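Local coordinates for iron-binding protein (Staphylococcus epidermidis, PDB 4M7O), which probably binds an iron-containing solute for import into the cell, as a member of the periplasmic solute-binding protein family, at residues A[25-29]-A[30-34]; A[230-233]-A[234-237]; A[236-239]-A[240-243]. All coordinates share one frame; numbering follows the deposited sequence.

Contact 1: residues A[25-29]-A[30-34]; sequences IISLI and PSNTE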
loop_
_atom_site.group_PDB
_atom_site.type_symbol
_atom_site.label_atom_id
_atom_site.label_comp_id
_atom_site.label_asym_id
_atom_site.label_seq_id
_atom_site.Cartn_x
_atom_site.Cartn_y
_atom_site.Cartn_z
ATOM N N ILE A 25 -0.150 -23.070 3.637
ATOM C CA ILE A 25 0.372 -21.728 3.793
ATOM C C ILE A 25 -0.560 -20.895 4.668
ATOM O O ILE A 25 -1.788 -20.956 4.516
ATOM C CB ILE A 25 0.499 -21.046 2.415
ATOM C CG1 ILE A 25 1.415 -21.872 1.511
ATOM C CG2 ILE A 25 1.002 -19.611 2.563
ATOM C CD1 ILE A 25 1.349 -21.488 0.048
ATOM N N ILE A 26 0.020 -20.134 5.593
ATOM C CA ILE A 26 -0.734 -19.120 6.314
ATOM C C ILE A 26 -0.260 -17.745 5.839
ATOM O O ILE A 26 0.929 -17.423 5.923
ATOM C CB ILE A 26 -0.578 -19.241 7.842
ATOM C CG1 ILE A 26 -1.181 -20.560 8.337
ATOM C CG2 ILE A 26 -1.233 -18.060 8.542
ATOM C CD1 ILE A 26 -1.017 -20.804 9.837
ATOM N N SER A 27 -1.188 -16.944 5.320
ATOM C CA SER A 27 -0.855 -15.597 4.830
ATOM C C SER A 27 -1.403 -14.545 5.782
ATOM O O SER A 27 -2.598 -14.546 6.080
ATOM C CB SER A 27 -1.429 -15.378 3.439
ATOM O OG SER A 27 -1.075 -14.091 2.945
ATOM N N LEU A 28 -0.535 -13.641 6.242
ATOM C CA LEU A 28 -0.872 -12.726 7.335
ATOM C C LEU A 28 -1.102 -11.264 6.955
ATOM O O LEU A 28 -1.313 -10.416 7.839
ATOM C CB LEU A 28 0.179 -12.808 8.448
ATOM C CG LEU A 28 0.180 -14.148 9.194
ATOM C CD1 LEU A 28 1.083 -14.097 10.442
ATOM C CD2 LEU A 28 -1.237 -14.537 9.563
ATOM N N ILE A 29 -1.068 -10.956 5.662
ATOM C CA ILE A 29 -1.362 -9.595 5.223
ATOM C C ILE A 29 -2.044 -9.676 3.858
ATOM O O ILE A 29 -1.714 -10.551 3.058
ATOM C CB ILE A 29 -0.071 -8.701 5.234
ATOM C CG1 ILE A 29 -0.422 -7.199 5.327
ATOM C CG2 ILE A 29 0.813 -9.001 4.022
ATOM C CD1 ILE A 29 0.677 -6.331 5.927
ATOM N N PRO A 30 -3.041 -8.809 3.603
ATOM C CA PRO A 30 -3.807 -9.025 2.368
ATOM C C PRO A 30 -2.974 -8.996 1.084
ATOM O O PRO A 30 -3.253 -9.821 0.227
ATOM C CB PRO A 30 -4.841 -7.894 2.394
ATOM C CG PRO A 30 -5.028 -7.609 3.881
ATOM C CD PRO A 30 -3.629 -7.739 4.438
ATOM N N SER A 31 -1.970 -8.126 0.953
ATOM C CA SER A 31 -1.164 -8.129 -0.275
ATOM C C SER A 31 -0.535 -9.506 -0.553
ATOM O O SER A 31 -0.564 -9.990 -1.692
ATOM C CB SER A 31 -0.100 -7.028 -0.264
ATOM O OG SER A 31 0.661 -7.062 0.928
ATOM N N ASN A 32 0.017 -10.132 0.483
ATOM C CA ASN A 32 0.525 -11.502 0.386
ATOM C C ASN A 32 -0.534 -12.461 -0.142
ATOM O O ASN A 32 -0.275 -13.254 -1.056
ATOM C CB ASN A 32 1.023 -11.994 1.751
ATOM C CG ASN A 32 2.390 -11.437 2.108
ATOM O OD1 ASN A 32 2.994 -10.692 1.328
ATOM N ND2 ASN A 32 2.891 -11.800 3.293
ATOM N N THR A 33 -1.731 -12.384 0.425
ATOM C CA THR A 33 -2.796 -13.296 0.017
ATOM C C THR A 33 -3.154 -13.086 -1.443
ATOM O O THR A 33 -3.347 -14.053 -2.178
ATOM C CB THR A 33 -4.037 -13.110 0.867
ATOM O OG1 THR A 33 -3.706 -13.334 2.251
ATOM C CG2 THR A 33 -5.134 -14.102 0.450
ATOM N N GLU A 34 -3.221 -11.826 -1.877
ATOM C CA GLU A 34 -3.591 -11.537 -3.260
ATOM C C GLU A 34 -2.566 -12.113 -4.229
ATOM O O GLU A 34 -2.927 -12.658 -5.271
ATOM C CB GLU A 34 -3.749 -10.024 -3.472
ATOM C CG GLU A 34 -4.951 -9.431 -2.752
ATOM C CD GLU A 34 -5.263 -8.011 -3.216
ATOM O OE1 GLU A 34 -5.112 -7.724 -4.432
ATOM O OE2 GLU A 34 -5.666 -7.186 -2.363
#
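The first beta-alpha-beta unit of the parallel sheet turns here from strand 25-27 into helix 30-38, and S27 at the end of the strand and I29 in the loop after it meet N32 and T33 of the first helical turn. I29 occupies the N-cap position. Its carbonyl O takes the N-H of T33 at 3.2 Å, with an N-H...O angle of 160°. The donor lies in the carbonyl plane, so this is a well-aligned first bond of the helix. P30 supplies no N-H and suits the first helical position. Its CD is pressed against I29 CG1 at 3.4 Å, tighter than usual for two carbons, and the two side chains cross at about a right angle.

I29 CG2 sits between the backbone N and the carbonyl carbon. From there it rests against the amide of N32, with CG2 3.5 Å from N32 CG. That amide is held from beyond the turn, because N32 ND2 donates to the backbone O of A85 on strand 82-86. N32 thus links the first turn of the helix to this neighbouring strand. S27 holds its OG anti to the backbone N (chi1 -178°), which carries the hydroxyl over to the helix. T33 OG1 is also hydrogen-bonded to D52. The S27 hydroxyl donates to this same oxygen, with S27 OG 2.8 Å from T33 OG1.

Contact 2: residues A[230-233]-A[234-237]; sequences EMIK and KRGG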
loop_
_atom_site.group_PDB
_atom_site.type_symbol
_atom_site.label_atom_id
_atom_site.label_comp_id
_atom_site.label_asym_id
_atom_site.label_seq_id
_atom_site.Cartn_x
_atom_site.Cartn_y
_atom_site.Cartn_z
ATOM N N GLU A 230 -13.601 20.283 5.502
ATOM C CA GLU A 230 -13.916 21.088 6.685
ATOM C C GLU A 230 -12.684 21.347 7.555
ATOM O O GLU A 230 -12.522 22.443 8.090
ATOM C CB GLU A 230 -15.062 20.478 7.500
ATOM C CG GLU A 230 -16.408 20.473 6.764
ATOM C CD GLU A 230 -16.873 21.867 6.329
ATOM O OE1 GLU A 230 -16.907 22.779 7.182
ATOM O OE2 GLU A 230 -17.208 22.054 5.135
HETATM N N MSE A 231 -11.809 20.353 7.683
HETATM C CA MSE A 231 -10.556 20.557 8.397
HETATM C C MSE A 231 -9.728 21.661 7.748
HETATM O O MSE A 231 -9.197 22.528 8.437
HETATM C CB MSE A 231 -9.736 19.272 8.418
HETATM C CG MSE A 231 -10.332 18.151 9.236
HETATM SE SE MSE A 231 -9.276 16.528 8.942
HETATM C CE MSE A 231 -7.509 17.363 9.069
ATOM N N ILE A 232 -9.599 21.604 6.425
ATOM C CA ILE A 232 -8.828 22.599 5.679
ATOM C C ILE A 232 -9.366 24.000 5.921
ATOM O O ILE A 232 -8.599 24.940 6.106
ATOM C CB ILE A 232 -8.834 22.310 4.161
ATOM C CG1 ILE A 232 -8.115 20.996 3.866
ATOM C CG2 ILE A 232 -8.180 23.435 3.392
ATOM C CD1 ILE A 232 -6.704 20.951 4.391
ATOM N N LYS A 233 -10.687 24.129 5.939
ATOM C CA LYS A 233 -11.318 25.421 6.168
ATOM C C LYS A 233 -11.010 25.954 7.555
ATOM O O LYS A 233 -10.997 27.158 7.759
ATOM C CB LYS A 233 -12.834 25.346 5.954
ATOM C CG LYS A 233 -13.247 25.321 4.499
ATOM C CD LYS A 233 -14.766 25.313 4.351
ATOM C CE LYS A 233 -15.179 25.457 2.891
ATOM N NZ LYS A 233 -16.580 25.003 2.656
ATOM N N LYS A 234 -10.753 25.066 8.506
ATOM C CA LYS A 234 -10.454 25.525 9.861
ATOM C C LYS A 234 -8.966 25.820 10.083
ATOM O O LYS A 234 -8.578 26.370 11.114
ATOM C CB LYS A 234 -11.023 24.553 10.903
ATOM C CG LYS A 234 -12.555 24.471 10.872
ATOM C CD LYS A 234 -13.114 23.509 11.921
ATOM C CE LYS A 234 -14.622 23.330 11.764
ATOM N NZ LYS A 234 -15.120 22.133 12.496
ATOM N N ARG A 235 -8.142 25.475 9.099
ATOM C CA ARG A 235 -6.720 25.800 9.147
ATOM C C ARG A 235 -6.460 27.236 8.745
ATOM O O ARG A 235 -6.792 27.653 7.623
ATOM C CB ARG A 235 -5.927 24.883 8.224
ATOM C CG ARG A 235 -5.543 23.596 8.879
ATOM C CD ARG A 235 -4.846 22.666 7.921
ATOM N NE ARG A 235 -5.045 21.281 8.330
ATOM C CZ ARG A 235 -4.646 20.228 7.632
ATOM N NH1 ARG A 235 -4.891 19.011 8.085
ATOM N NH2 ARG A 235 -4.013 20.396 6.481
ATOM N N GLY A 236 -5.848 27.983 9.660
ATOM C CA GLY A 236 -5.519 29.376 9.414
ATOM C C GLY A 236 -4.544 29.501 8.265
ATOM O O GLY A 236 -3.604 28.709 8.155
ATOM N N GLY A 237 -4.781 30.472 7.393
ATOM C CA GLY A 237 -3.856 30.759 6.316
ATOM C C GLY A 237 -4.003 29.892 5.080
ATOM O O GLY A 237 -3.496 30.251 4.017
#
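M231 and I232, on the last turn of helix 225-234, meet the side chain of R235 just beyond it. The backbone bonds come first. K234 N lies 3.0 Å from M231 O and donates to it. It also makes a weak bond to E230 O. R235 N donates to I232 O at 3.1 Å, and its bond to M231 O is weak. The two stronger bonds both span three residues, and in both the donor stands well above the carbonyl plane, 65° out of it for M231 and 68° for I232. The weaker two span four residues.

The side-chain packing is made on the guanidinium of R235, which the carbons M231 CE and I232 CD1 meet. R235 runs extended from CG to NE and lies side by side with selenomethionine M231, pointing the same way. The M231 chain bends at chi3 (44°), which turns its CE back to within 3.2 Å of R235 NH1. I232 crosses R235 obliquely and puts its CD1 over one face of the guanidinium, 3.5 Å from R235 NH2.

The charges are of two sorts. R235 NH1 forms a salt bridge with E166 of strand 162-168. This ties the buried guanidinium to the mixed sheet, and the carboxylate probably helps to offset its charge. On the exposed side, K233 NZ and E230 OE2 form a long salt bridge of 3.9 Å. The K234 side chain stretches back along the helix, its CG 3.4 Å from E230 O. The backbone's change from four-residue to three-residue bonds is characteristic of a helix C-terminus tightening toward 3-10 geometry before the chain leaves as loop.

Contact 3: residues A[236-239]-A[240-243]; sequences GGFD and KINA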
loop_
_atom_site.group_PDB
_atom_site.type_symbol
_atom_site.label_atom_id
_atom_site.label_comp_id
_atom_site.label_asym_id
_atom_site.label_seq_id
_atom_site.Cartn_x
_atom_site.Cartn_y
_atom_site.Cartn_z
ATOM N N GLY A 236 -5.848 27.983 9.660
ATOM C CA GLY A 236 -5.519 29.376 9.414
ATOM C C GLY A 236 -4.544 29.501 8.265
ATOM O O GLY A 236 -3.604 28.709 8.155
ATOM N N GLY A 237 -4.781 30.472 7.393
ATOM C CA GLY A 237 -3.856 30.759 6.316
ATOM C C GLY A 237 -4.003 29.892 5.080
ATOM O O GLY A 237 -3.496 30.251 4.017
ATOM N N PHE A 238 -4.690 28.760 5.199
ATOM C CA PHE A 238 -4.798 27.843 4.072
ATOM C C PHE A 238 -5.636 28.461 2.952
ATOM O O PHE A 238 -5.505 28.070 1.789
ATOM C CB PHE A 238 -5.345 26.482 4.510
ATOM C CG PHE A 238 -4.265 25.444 4.773
ATOM C CD1 PHE A 238 -3.246 25.689 5.684
ATOM C CD2 PHE A 238 -4.269 24.234 4.101
ATOM C CE1 PHE A 238 -2.253 24.750 5.911
ATOM C CE2 PHE A 238 -3.279 23.284 4.330
ATOM C CZ PHE A 238 -2.272 23.543 5.238
ATOM N N ASP A 239 -6.474 29.435 3.312
ATOM C CA ASP A 239 -7.288 30.198 2.361
ATOM C C ASP A 239 -6.523 30.629 1.126
ATOM O O ASP A 239 -7.074 30.661 0.025
ATOM C CB ASP A 239 -7.840 31.464 3.025
ATOM C CG ASP A 239 -9.156 31.230 3.732
ATOM O OD1 ASP A 239 -9.674 30.091 3.667
ATOM O OD2 ASP A 239 -9.678 32.194 4.339
ATOM N N LYS A 240 -5.255 30.976 1.324
ATOM C CA LYS A 240 -4.406 31.500 0.262
ATOM C C LYS A 240 -4.057 30.457 -0.802
ATOM O O LYS A 240 -4.166 30.728 -1.998
ATOM C CB LYS A 240 -3.128 32.089 0.870
ATOM C CG LYS A 240 -3.372 33.320 1.738
ATOM C CD LYS A 240 -2.165 34.244 1.743
ATOM C CE LYS A 240 -2.593 35.703 1.860
ATOM N NZ LYS A 240 -3.613 36.075 0.840
ATOM N N ILE A 241 -3.662 29.265 -0.348
ATOM C CA ILE A 241 -3.101 28.186 -1.177
ATOM C C ILE A 241 -3.814 27.914 -2.520
ATOM O O ILE A 241 -5.050 27.892 -2.562
ATOM C CB ILE A 241 -3.050 26.885 -0.340
ATOM C CG1 ILE A 241 -2.226 27.099 0.934
ATOM C CG2 ILE A 241 -2.500 25.713 -1.142
ATOM C CD1 ILE A 241 -2.193 25.845 1.824
ATOM N N ASN A 242 -3.029 27.732 -3.598
ATOM C CA ASN A 242 -3.530 27.397 -4.945
ATOM C C ASN A 242 -4.667 26.360 -4.829
ATOM O O ASN A 242 -5.793 26.599 -5.253
ATOM C CB ASN A 242 -2.411 26.767 -5.816
ATOM C CG ASN A 242 -1.439 27.791 -6.464
ATOM O OD1 ASN A 242 -1.268 28.913 -6.002
ATOM N ND2 ASN A 242 -0.774 27.362 -7.541
ATOM N N ALA A 243 -4.344 25.216 -4.220
ATOM C CA ALA A 243 -5.282 24.095 -4.064
ATOM C C ALA A 243 -6.624 24.467 -3.441
ATOM O O ALA A 243 -7.660 24.006 -3.894
ATOM C CB ALA A 243 -4.638 22.980 -3.261
#
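The I241 side chain has CG1 anti to its carbonyl carbon (chi1 -57°) and continues extended, which carries CD1 back to the ring of F238. The chi1 of F238 is off a staggered value, and its ring points the same way as the isoleucine, alongside it. The methyl therefore lies over one ring face. I241 CD1 is 3.6 Å from the centroid of the F238 ring, 17° off the ring normal, a CH-pi contact displaced somewhat toward the rim. Its nearest ring atom is F238 CD2, at 3.5 Å.

Two backbone bonds, one of them weak, accompany this contact. K240 N donates to G237 O at 3.3 Å, with an N-H...O angle of 163°. The bond is nearly straight at the hydrogen, but the donor stands well above the carbonyl plane. I241 N makes the weak bond, to F238 O at 3.1 Å. Both bonds reach back three residues and close a short turn between helix 225-234 and helix 242-245. G237 enters this turn with a positive phi.

I241 itself occupies the N-cap position of helix 242-245. F238 and I241 both pack on I210 of helix 206-212, and F238 also touches I209 there. With its polar bonds confined to the backbone, the F238-I241 pair is joined by dispersion and a weak CH-pi attraction, and together the two side chains give the turn an apolar face against I209 and I210.

Contact 1 comes first along the chain and lies in the parallel five-stranded sheet region, at the central strand 25-27 and helix 30-38. Contacts 2 and 3 come much later, beside the mixed sheet, on the opposite side of the chain's centre. Their centres lie about 39 and 42 Å from that of contact 1. Contacts 2 and 3 are about 8 Å apart between centres, share G236 and G237, and touch where I232 O meets F238 CB at 3.9 Å. Together they carry the chain from helix 225-234 to helix 242-245. The separation fits the two-lobed build of periplasmic binding proteins, in which solute is generally held between the lobes.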